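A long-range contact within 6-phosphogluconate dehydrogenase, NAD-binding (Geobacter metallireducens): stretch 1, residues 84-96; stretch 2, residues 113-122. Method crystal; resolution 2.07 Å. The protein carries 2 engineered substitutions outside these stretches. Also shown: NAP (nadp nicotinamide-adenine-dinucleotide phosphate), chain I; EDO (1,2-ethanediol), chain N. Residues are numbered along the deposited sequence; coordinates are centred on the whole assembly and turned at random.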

ATOM      1  N   GLY A  84      15.307 -23.281 -35.702  1.00 30.64           N
ATOM      2  CA  GLY A  84      16.389 -24.246 -35.653  1.00 24.92           C
ATOM      3  C   GLY A  84      16.117 -25.553 -34.926  1.00 28.24           C
ATOM      4  O   GLY A  84      16.821 -26.540 -35.143  1.00 31.25           O
ATOM      5  N   ILE A  85      15.118 -25.567 -34.051  1.00 22.96           N
ATOM      6  CA  ILE A  85      14.862 -26.763 -33.252  1.00 24.64           C
ATOM      7  C   ILE A  85      14.078 -27.817 -34.046  1.00 36.42           C
ATOM      8  O   ILE A  85      13.378 -27.494 -35.009  1.00 35.72           O
ATOM      9  CB  ILE A  85      14.121 -26.424 -31.929  1.00 40.66           C
ATOM     10  CG1 ILE A  85      14.272 -27.563 -30.912  1.00 44.45           C
ATOM     11  CG2 ILE A  85      12.650 -26.087 -32.190  1.00 30.98           C
ATOM     12  CD1 ILE A  85      14.800 -27.126 -29.544  1.00 37.05           C
ATOM     13  N   GLY A  86      14.204 -29.076 -33.635  1.00 40.01           N
ATOM     14  CA  GLY A  86      13.507 -30.172 -34.284  1.00 36.61           C
ATOM     15  C   GLY A  86      14.136 -31.523 -33.986  1.00 39.70           C
ATOM     16  O   GLY A  86      15.151 -31.615 -33.280  1.00 34.96           O
ATOM     17  N   GLU A  87      13.522 -32.579 -34.514  1.00 40.81           N
ATOM     18  CA  GLU A  87      14.061 -33.927 -34.375  1.00 44.45           C
ATOM     19  C   GLU A  87      14.378 -34.282 -32.920  1.00 40.53           C
ATOM     20  O   GLU A  87      15.346 -34.996 -32.635  1.00 37.34           O
ATOM     21  CB  GLU A  87      15.318 -34.080 -35.230  1.00 52.00           C
ATOM     22  CG  GLU A  87      15.171 -33.567 -36.654  1.00 62.47           C
ATOM     23  CD  GLU A  87      16.482 -33.617 -37.417  1.00 72.02           C
ATOM     24  OE1 GLU A  87      17.078 -32.542 -37.659  1.00 75.83           O
ATOM     25  OE2 GLU A  87      16.925 -34.734 -37.761  1.00 77.05           O
ATOM     26  N   GLY A  88      13.571 -33.765 -32.003  1.00 36.36           N
ATOM     27  CA  GLY A  88      13.690 -34.109 -30.595  1.00 34.35           C
ATOM     28  C   GLY A  88      14.745 -33.372 -29.796  1.00 37.91           C
ATOM     29  O   GLY A  88      14.880 -33.605 -28.594  1.00 37.64           O
ATOM     30  N   ARG A  89      15.494 -32.482 -30.440  1.00 31.50           N
ATOM     31  CA  ARG A  89      16.469 -31.690 -29.691  1.00 27.22           C
ATOM     32  C   ARG A  89      15.716 -30.871 -28.648  1.00 35.21           C
ATOM     33  O   ARG A  89      14.566 -30.478 -28.878  1.00 33.99           O
ATOM     34  CB  ARG A  89      17.300 -30.801 -30.632  1.00 26.17           C
ATOM     35  CG  ARG A  89      18.145 -31.617 -31.616  1.00 32.47           C
ATOM     36  CD  ARG A  89      19.107 -30.741 -32.430  1.00 27.24           C
ATOM     37  NE  ARG A  89      18.405 -29.866 -33.373  1.00 25.81           N
ATOM     38  CZ  ARG A  89      17.953 -30.258 -34.556  1.00 29.42           C
ATOM     39  NH1 ARG A  89      18.121 -31.518 -34.943  1.00 33.15           N
ATOM     40  NH2 ARG A  89      17.339 -29.392 -35.357  1.00 30.27           N
ATOM     41  N   GLY A  90      16.350 -30.637 -27.496  1.00 31.60           N
ATOM     42  CA  GLY A  90      15.671 -30.029 -26.363  1.00 23.29           C
ATOM     43  C   GLY A  90      16.051 -28.580 -26.095  1.00 30.01           C
ATOM     44  O   GLY A  90      17.200 -28.164 -26.320  1.00 31.50           O
ATOM     45  N   TYR A  91      15.071 -27.810 -25.628  1.00 27.74           N
ATOM     46  CA  TYR A  91      15.276 -26.418 -25.249  1.00 25.55           C
ATOM     47  C   TYR A  91      14.863 -26.268 -23.790  1.00 25.70           C
ATOM     48  O   TYR A  91      13.730 -26.576 -23.418  1.00 24.84           O
ATOM     49  CB  TYR A  91      14.437 -25.494 -26.131  1.00 22.89           C
ATOM     50  CG  TYR A  91      14.704 -24.005 -25.939  1.00 24.68           C
ATOM     51  CD1 TYR A  91      13.674 -23.123 -25.604  1.00 21.28           C
ATOM     52  CD2 TYR A  91      15.988 -23.486 -26.090  1.00 18.64           C
ATOM     53  CE1 TYR A  91      13.914 -21.745 -25.446  1.00 22.30           C
ATOM     54  CE2 TYR A  91      16.241 -22.127 -25.940  1.00 21.49           C
ATOM     55  CZ  TYR A  91      15.206 -21.257 -25.625  1.00 27.95           C
ATOM     56  OH  TYR A  91      15.482 -19.912 -25.472  1.00 21.65           O
ATOM     57  N   VAL A  92      15.793 -25.822 -22.962  1.00 18.65           N
ATOM     58  CA  VAL A  92      15.529 -25.668 -21.534  1.00 22.12           C
ATOM     59  C   VAL A  92      15.615 -24.185 -21.163  1.00 25.83           C
ATOM     60  O   VAL A  92      16.710 -23.642 -20.997  1.00 26.02           O
ATOM     61  CB  VAL A  92      16.553 -26.450 -20.683  1.00 17.21           C
ATOM     62  CG1 VAL A  92      16.255 -26.269 -19.197  1.00 18.78           C
ATOM     63  CG2 VAL A  92      16.558 -27.943 -21.059  1.00 17.99           C
ATOM     64  N   ASP A  93      14.476 -23.516 -21.068  1.00 23.72           N
ATOM     65  CA  ASP A  93      14.490 -22.089 -20.745  1.00 24.72           C
ATOM     66  C   ASP A  93      14.525 -21.869 -19.239  1.00 26.46           C
ATOM     67  O   ASP A  93      13.587 -22.246 -18.514  1.00 26.28           O
ATOM     68  CB  ASP A  93      13.303 -21.340 -21.377  1.00 25.15           C
ATOM     69  CG  ASP A  93      13.538 -19.816 -21.450  1.00 35.25           C
ATOM     70  OD1 ASP A  93      14.472 -19.302 -20.794  1.00 31.86           O
ATOM     71  OD2 ASP A  93      12.797 -19.130 -22.180  1.00 38.98           O
ATOM     72  N   MET A  94      15.612 -21.261 -18.777  1.00 19.03           N
ATOM     73  CA  MET A  94      15.833 -21.043 -17.341  1.00 22.06           C
ATOM     74  C   MET A  94      15.583 -19.590 -16.926  1.00 22.16           C
ATOM     75  O   MET A  94      15.789 -19.199 -15.763  1.00 24.10           O
ATOM     76  CB  MET A  94      17.230 -21.521 -16.941  1.00 21.29           C
ATOM     77  CG  MET A  94      17.513 -22.940 -17.430  1.00 20.40           C
ATOM     78  SD  MET A  94      19.144 -23.586 -16.968  1.00 24.97           S
ATOM     79  CE  MET A  94      18.980 -23.818 -15.179  1.00 23.51           C
ATOM     80  N   SER A  95      15.092 -18.802 -17.876  1.00 21.39           N
ATOM     81  CA  SER A  95      14.713 -17.417 -17.608  1.00 21.69           C
ATOM     82  C   SER A  95      13.558 -17.313 -16.615  1.00 17.25           C
ATOM     83  O   SER A  95      12.664 -18.151 -16.610  1.00 24.56           O
ATOM     84  CB  SER A  95      14.289 -16.733 -18.908  1.00 18.53           C
ATOM     85  OG  SER A  95      15.221 -16.987 -19.946  1.00 24.88           O
ATOM     86  N   THR A  96      13.548 -16.258 -15.808  1.00 17.59           N
ATOM     87  CA  THR A  96      12.383 -15.974 -14.977  1.00 17.33           C
ATOM     88  C   THR A  96      11.333 -15.250 -15.792  1.00 22.06           C
ATOM     89  O   THR A  96      11.531 -14.113 -16.250  1.00 19.88           O
ATOM     90  CB  THR A  96      12.722 -15.139 -13.755  1.00 22.05           C
ATOM     91  OG1 THR A  96      13.750 -15.807 -13.024  1.00 21.48           O
ATOM     92  CG2 THR A  96      11.472 -14.979 -12.862  1.00 17.79           C
ATOM     93  N   GLY A 113       8.664 -30.085 -33.405  1.00 38.49           N
ATOM     94  CA  GLY A 113       9.245 -31.406 -33.228  1.00 37.21           C
ATOM     95  C   GLY A 113      10.384 -31.459 -32.222  1.00 37.27           C
ATOM     96  O   GLY A 113      11.108 -32.448 -32.155  1.00 40.10           O
ATOM     97  N   GLY A 114      10.552 -30.394 -31.443  1.00 35.08           N
ATOM     98  CA  GLY A 114      11.540 -30.385 -30.377  1.00 37.08           C
ATOM     99  C   GLY A 114      10.898 -30.665 -29.023  1.00 33.19           C
ATOM    100  O   GLY A 114       9.690 -30.886 -28.936  1.00 30.10           O
ATOM    101  N   ARG A 115      11.701 -30.659 -27.965  1.00 27.97           N
ATOM    102  CA  ARG A 115      11.180 -30.884 -26.616  1.00 29.95           C
ATOM    103  C   ARG A 115      11.473 -29.675 -25.732  1.00 32.21           C
ATOM    104  O   ARG A 115      12.462 -28.971 -25.949  1.00 29.03           O
ATOM    105  CB  ARG A 115      11.760 -32.174 -26.027  1.00 28.60           C
ATOM    106  CG  ARG A 115      11.252 -33.453 -26.751  1.00 39.54           C
ATOM    107  CD  ARG A 115      11.980 -34.715 -26.289  1.00 41.63           C
ATOM    108  NE  ARG A 115      13.428 -34.546 -26.399  1.00 52.65           N
ATOM    109  CZ  ARG A 115      14.314 -35.105 -25.581  1.00 56.46           C
ATOM    110  NH1 ARG A 115      13.903 -35.882 -24.590  1.00 55.14           N
ATOM    111  NH2 ARG A 115      15.612 -34.883 -25.753  1.00 58.78           N
ATOM    112  N   PHE A 116      10.614 -29.419 -24.746  1.00 29.80           N
ATOM    113  CA  PHE A 116      10.774 -28.219 -23.930  1.00 30.24           C
ATOM    114  C   PHE A 116      10.635 -28.431 -22.425  1.00 33.96           C
ATOM    115  O   PHE A 116       9.780 -29.193 -21.979  1.00 33.83           O
ATOM    116  CB  PHE A 116       9.796 -27.138 -24.370  1.00 24.20           C
ATOM    117  CG  PHE A 116       9.900 -25.883 -23.569  1.00 25.63           C
ATOM    118  CD1 PHE A 116      10.888 -24.957 -23.841  1.00 23.24           C
ATOM    119  CD2 PHE A 116       9.026 -25.638 -22.521  1.00 28.82           C
ATOM    120  CE1 PHE A 116      10.990 -23.802 -23.090  1.00 25.34           C
ATOM    121  CE2 PHE A 116       9.116 -24.486 -21.780  1.00 27.76           C
ATOM    122  CZ  PHE A 116      10.099 -23.562 -22.067  1.00 27.43           C
ATOM    123  N   LEU A 117      11.473 -27.723 -21.663  1.00 31.69           N
ATOM    124  CA  LEU A 117      11.522 -27.795 -20.201  1.00 26.60           C
ATOM    125  C   LEU A 117      11.755 -26.366 -19.737  1.00 28.69           C
ATOM    126  O   LEU A 117      12.646 -25.696 -20.250  1.00 31.53           O
ATOM    127  CB  LEU A 117      12.740 -28.624 -19.771  1.00 24.29           C
ATOM    128  CG  LEU A 117      12.883 -29.643 -18.614  1.00 32.35           C
ATOM    129  CD1 LEU A 117      14.216 -29.475 -17.882  1.00 27.09           C
ATOM    130  CD2 LEU A 117      11.716 -29.736 -17.620  1.00 23.46           C
ATOM    131  N   GLU A 118      10.978 -25.874 -18.788  1.00 24.55           N
ATOM    132  CA  GLU A 118      11.361 -24.613 -18.151  1.00 29.24           C
ATOM    133  C   GLU A 118      12.136 -24.982 -16.916  1.00 29.60           C
ATOM    134  O   GLU A 118      11.807 -25.965 -16.270  1.00 30.41           O
ATOM    135  CB  GLU A 118      10.152 -23.771 -17.761  1.00 24.98           C
ATOM    136  CG  GLU A 118       9.290 -24.386 -16.676  1.00 28.00           C
ATOM    137  CD  GLU A 118       8.148 -23.473 -16.267  1.00 32.09           C
ATOM    138  OE1 GLU A 118       7.259 -23.920 -15.517  1.00 33.02           O
ATOM    139  OE2 GLU A 118       8.132 -22.300 -16.694  1.00 38.67           O
ATOM    140  N   ALA A 119      13.172 -24.220 -16.583  1.00 20.45           N
ATOM    141  CA  ALA A 119      13.870 -24.466 -15.323  1.00 20.59           C
ATOM    142  C   ALA A 119      14.477 -23.204 -14.737  1.00 21.78           C
ATOM    143  O   ALA A 119      15.696 -23.053 -14.717  1.00 24.63           O
ATOM    144  CB  ALA A 119      14.930 -25.574 -15.497  1.00 23.45           C
ATOM    145  N   PRO A 120      13.620 -22.285 -14.245  1.00 23.22           N
ATOM    146  CA  PRO A 120      14.143 -21.082 -13.585  1.00 22.10           C
ATOM    147  C   PRO A 120      14.854 -21.490 -12.302  1.00 23.33           C
ATOM    148  O   PRO A 120      14.645 -22.610 -11.816  1.00 21.15           O
ATOM    149  CB  PRO A 120      12.877 -20.289 -13.256  1.00 22.03           C
ATOM    150  CG  PRO A 120      11.827 -21.361 -13.049  1.00 23.52           C
ATOM    151  CD  PRO A 120      12.161 -22.410 -14.097  1.00 20.39           C
ATOM    152  N   VAL A 121      15.680 -20.603 -11.758  1.00 22.00           N
ATOM    153  CA  VAL A 121      16.525 -20.968 -10.630  1.00 21.83           C
ATOM    154  C   VAL A 121      16.378 -20.023  -9.450  1.00 24.60           C
ATOM    155  O   VAL A 121      15.978 -18.863  -9.599  1.00 22.26           O
ATOM    156  CB  VAL A 121      18.039 -21.035 -11.022  1.00 18.21           C
ATOM    157  CG1 VAL A 121      18.228 -21.862 -12.254  1.00 17.60           C
ATOM    158  CG2 VAL A 121      18.619 -19.637 -11.238  1.00 21.08           C
ATOM    159  N   SER A 122      16.710 -20.537  -8.272  1.00 19.31           N
ATOM    160  CA  SER A 122      16.811 -19.713  -7.076  1.00 26.31           C
ATOM    161  C   SER A 122      18.295 -19.667  -6.663  1.00 30.34           C
ATOM    162  O   SER A 122      18.985 -20.686  -6.707  1.00 30.03           O
ATOM    163  CB  SER A 122      15.910 -20.290  -5.968  1.00 27.58           C
ATOM    164  OG  SER A 122      16.003 -19.530  -4.779  1.00 34.10           O
TER
HETATM  165  PA  NAP I 301      21.482  -9.861 -16.981  1.00 23.95           P
HETATM  166  O1A NAP I 301      20.936  -8.498 -17.166  1.00 21.04           O
HETATM  167  O2A NAP I 301      22.894  -9.920 -16.561  1.00 25.15           O
HETATM  168  O5B NAP I 301      21.298 -10.714 -18.324  1.00 27.28           O
HETATM  169  C5B NAP I 301      20.155 -10.560 -19.120  1.00 24.43           C
HETATM  170  C4B NAP I 301      20.383 -11.384 -20.374  1.00 24.13           C
HETATM  171  O4B NAP I 301      19.232 -11.286 -21.186  1.00 24.13           O
HETATM  172  C3B NAP I 301      21.546 -10.834 -21.196  1.00 21.32           C
HETATM  173  O3B NAP I 301      22.170 -11.957 -21.775  1.00 22.29           O
HETATM  174  C2B NAP I 301      20.840 -10.037 -22.273  1.00 22.45           C
HETATM  175  O2B NAP I 301      21.556  -9.892 -23.473  1.00 23.98           O
HETATM  176  C1B NAP I 301      19.626 -10.921 -22.487  1.00 22.25           C
HETATM  177  N9A NAP I 301      18.567 -10.200 -23.208  1.00 23.96           N
HETATM  178  C8A NAP I 301      17.801  -9.170 -22.720  1.00 26.45           C
HETATM  179  N7A NAP I 301      16.954  -8.774 -23.698  1.00 23.30           N
HETATM  180  C5A NAP I 301      17.180  -9.525 -24.794  1.00 22.16           C
HETATM  181  C6A NAP I 301      16.581  -9.539 -26.043  1.00 24.96           C
HETATM  182  N6A NAP I 301      15.606  -8.683 -26.320  1.00 25.41           N
HETATM  183  N1A NAP I 301      17.020 -10.428 -26.987  1.00 22.28           N
HETATM  184  C2A NAP I 301      18.040 -11.315 -26.686  1.00 25.97           C
HETATM  185  N3A NAP I 301      18.625 -11.303 -25.433  1.00 24.57           N
HETATM  186  C4A NAP I 301      18.193 -10.426 -24.503  1.00 18.16           C
HETATM  187  O3  NAP I 301      20.566 -10.562 -15.884  1.00 19.69           O
HETATM  188  PN  NAP I 301      20.685 -11.984 -15.197  1.00 22.33           P
HETATM  189  O1N NAP I 301      20.688 -11.816 -13.734  1.00 25.70           O
HETATM  190  O2N NAP I 301      21.749 -12.795 -15.823  1.00 18.17           O
HETATM  191  O5D NAP I 301      19.224 -12.459 -15.679  1.00 30.53           O
HETATM  192  C5D NAP I 301      18.965 -13.625 -16.414  1.00 27.42           C
HETATM  193  C4D NAP I 301      17.686 -14.230 -15.836  1.00 21.69           C
HETATM  194  O4D NAP I 301      17.917 -14.863 -14.600  1.00 24.93           O
HETATM  195  C3D NAP I 301      16.648 -13.173 -15.521  1.00 26.71           C
HETATM  196  O3D NAP I 301      15.409 -13.752 -15.868  1.00 20.80           O
HETATM  197  C2D NAP I 301      16.762 -12.959 -14.020  1.00 20.29           C
HETATM  198  O2D NAP I 301      15.539 -12.530 -13.489  1.00 26.17           O
HETATM  199  C1D NAP I 301      17.066 -14.371 -13.583  1.00 26.15           C
HETATM  200  N1N NAP I 301      17.752 -14.568 -12.287  1.00 26.12           N
HETATM  201  C2N NAP I 301      18.712 -13.697 -11.862  1.00 19.93           C
HETATM  202  C3N NAP I 301      19.388 -13.925 -10.666  1.00 23.61           C
HETATM  203  C7N NAP I 301      20.478 -12.993 -10.228  1.00 13.18           C
HETATM  204  O7N NAP I 301      20.786 -12.982  -8.878  1.00 24.16           O
HETATM  205  N7N NAP I 301      21.128 -12.179 -11.077  1.00 14.13           N
HETATM  206  C4N NAP I 301      19.089 -15.050  -9.889  1.00 21.05           C
HETATM  207  C5N NAP I 301      18.128 -15.947 -10.349  1.00 21.42           C
HETATM  208  C6N NAP I 301      17.475 -15.708 -11.558  1.00 24.11           C
HETATM  209  P2B NAP I 301      22.683  -8.730 -23.651  1.00 27.15           P
HETATM  210  O1X NAP I 301      22.835  -8.540 -25.153  1.00 28.82           O
HETATM  211  O2X NAP I 301      22.194  -7.484 -22.987  1.00 19.80           O
HETATM  212  O3X NAP I 301      23.969  -9.169 -23.008  1.00 26.87           O
HETATM  213  C1  EDO N 292       6.446 -28.995 -22.770  1.00 49.67           C
HETATM  214  O1  EDO N 292       7.397 -29.916 -23.307  1.00 48.25           O
HETATM  215  C2  EDO N 292       5.782 -28.187 -23.879  1.00 44.37           C
HETATM  216  O2  EDO N 292       4.710 -27.442 -23.291  1.00 48.40           O
HETATM  217  O   HOH W   1      15.427 -17.990 -13.351  1.00 22.43           O
HETATM  218  O   HOH W   2      10.043 -20.276 -16.176  1.00 24.64           O

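Two neighbouring parallel β-strands, 90-93 and 115-118, make this contact, a backbone ladder extended at one end by a glycine-rich turn and at the other by a water-bridged loop.

The ladder alternates in the parallel manner: Arg115 N donates to Arg89 O (3.0 Å), Tyr91 N to Arg115 O (2.9 Å), Leu117 N to Tyr91 O (3.1 Å), Asp93 N to Leu117 O (3.0 Å) and Ala119 N to Asp93 O (2.8 Å). Because these bonds use main-chain atoms, side chains are left to pack the two faces. On one face Val92 CG1 meets Leu117 CD1 and, just beyond the strand, Ala119 CB, both at 4.0 Å; on the other, Tyr91 CD1 lies 3.7 Å from Phe116 CE1, and Asp93 CB approaches the edge of the Phe116 ring.

The entry to the ladder depends on compactness. Gly86 to Arg89 form a type I' turn, with Gly88 at positive phi, where glycine is favoured. Gly88 N donates to Gly113 O (2.8 Å), while Gly88 O receives Arg115 NE (2.8 Å), tying a side chain to the turn. Gly113 ends a helix in a Schellman motif, again with positive phi. At Gly114 the constraint is packing: a CB would sit 2.6 Å from Ile85 CG1, a clash.

Asp93 is buried, and its OD1 is paired: it accepts from Ser95 OG (2.6 Å) and Ser95 N (3.0 Å), bracing the chain as it leaves the strand. Past this point Met94 reaches along the partner, its CE 3.6 Å from Val121 CG1. A water replaces a direct rung here, donating to Met94 O (2.7 Å) and accepting from Val121 N (3.1 Å). Nearby, Thr96 N donates to O3D of the bound NADP (3.1 Å), placing this end of the contact beside the cofactor.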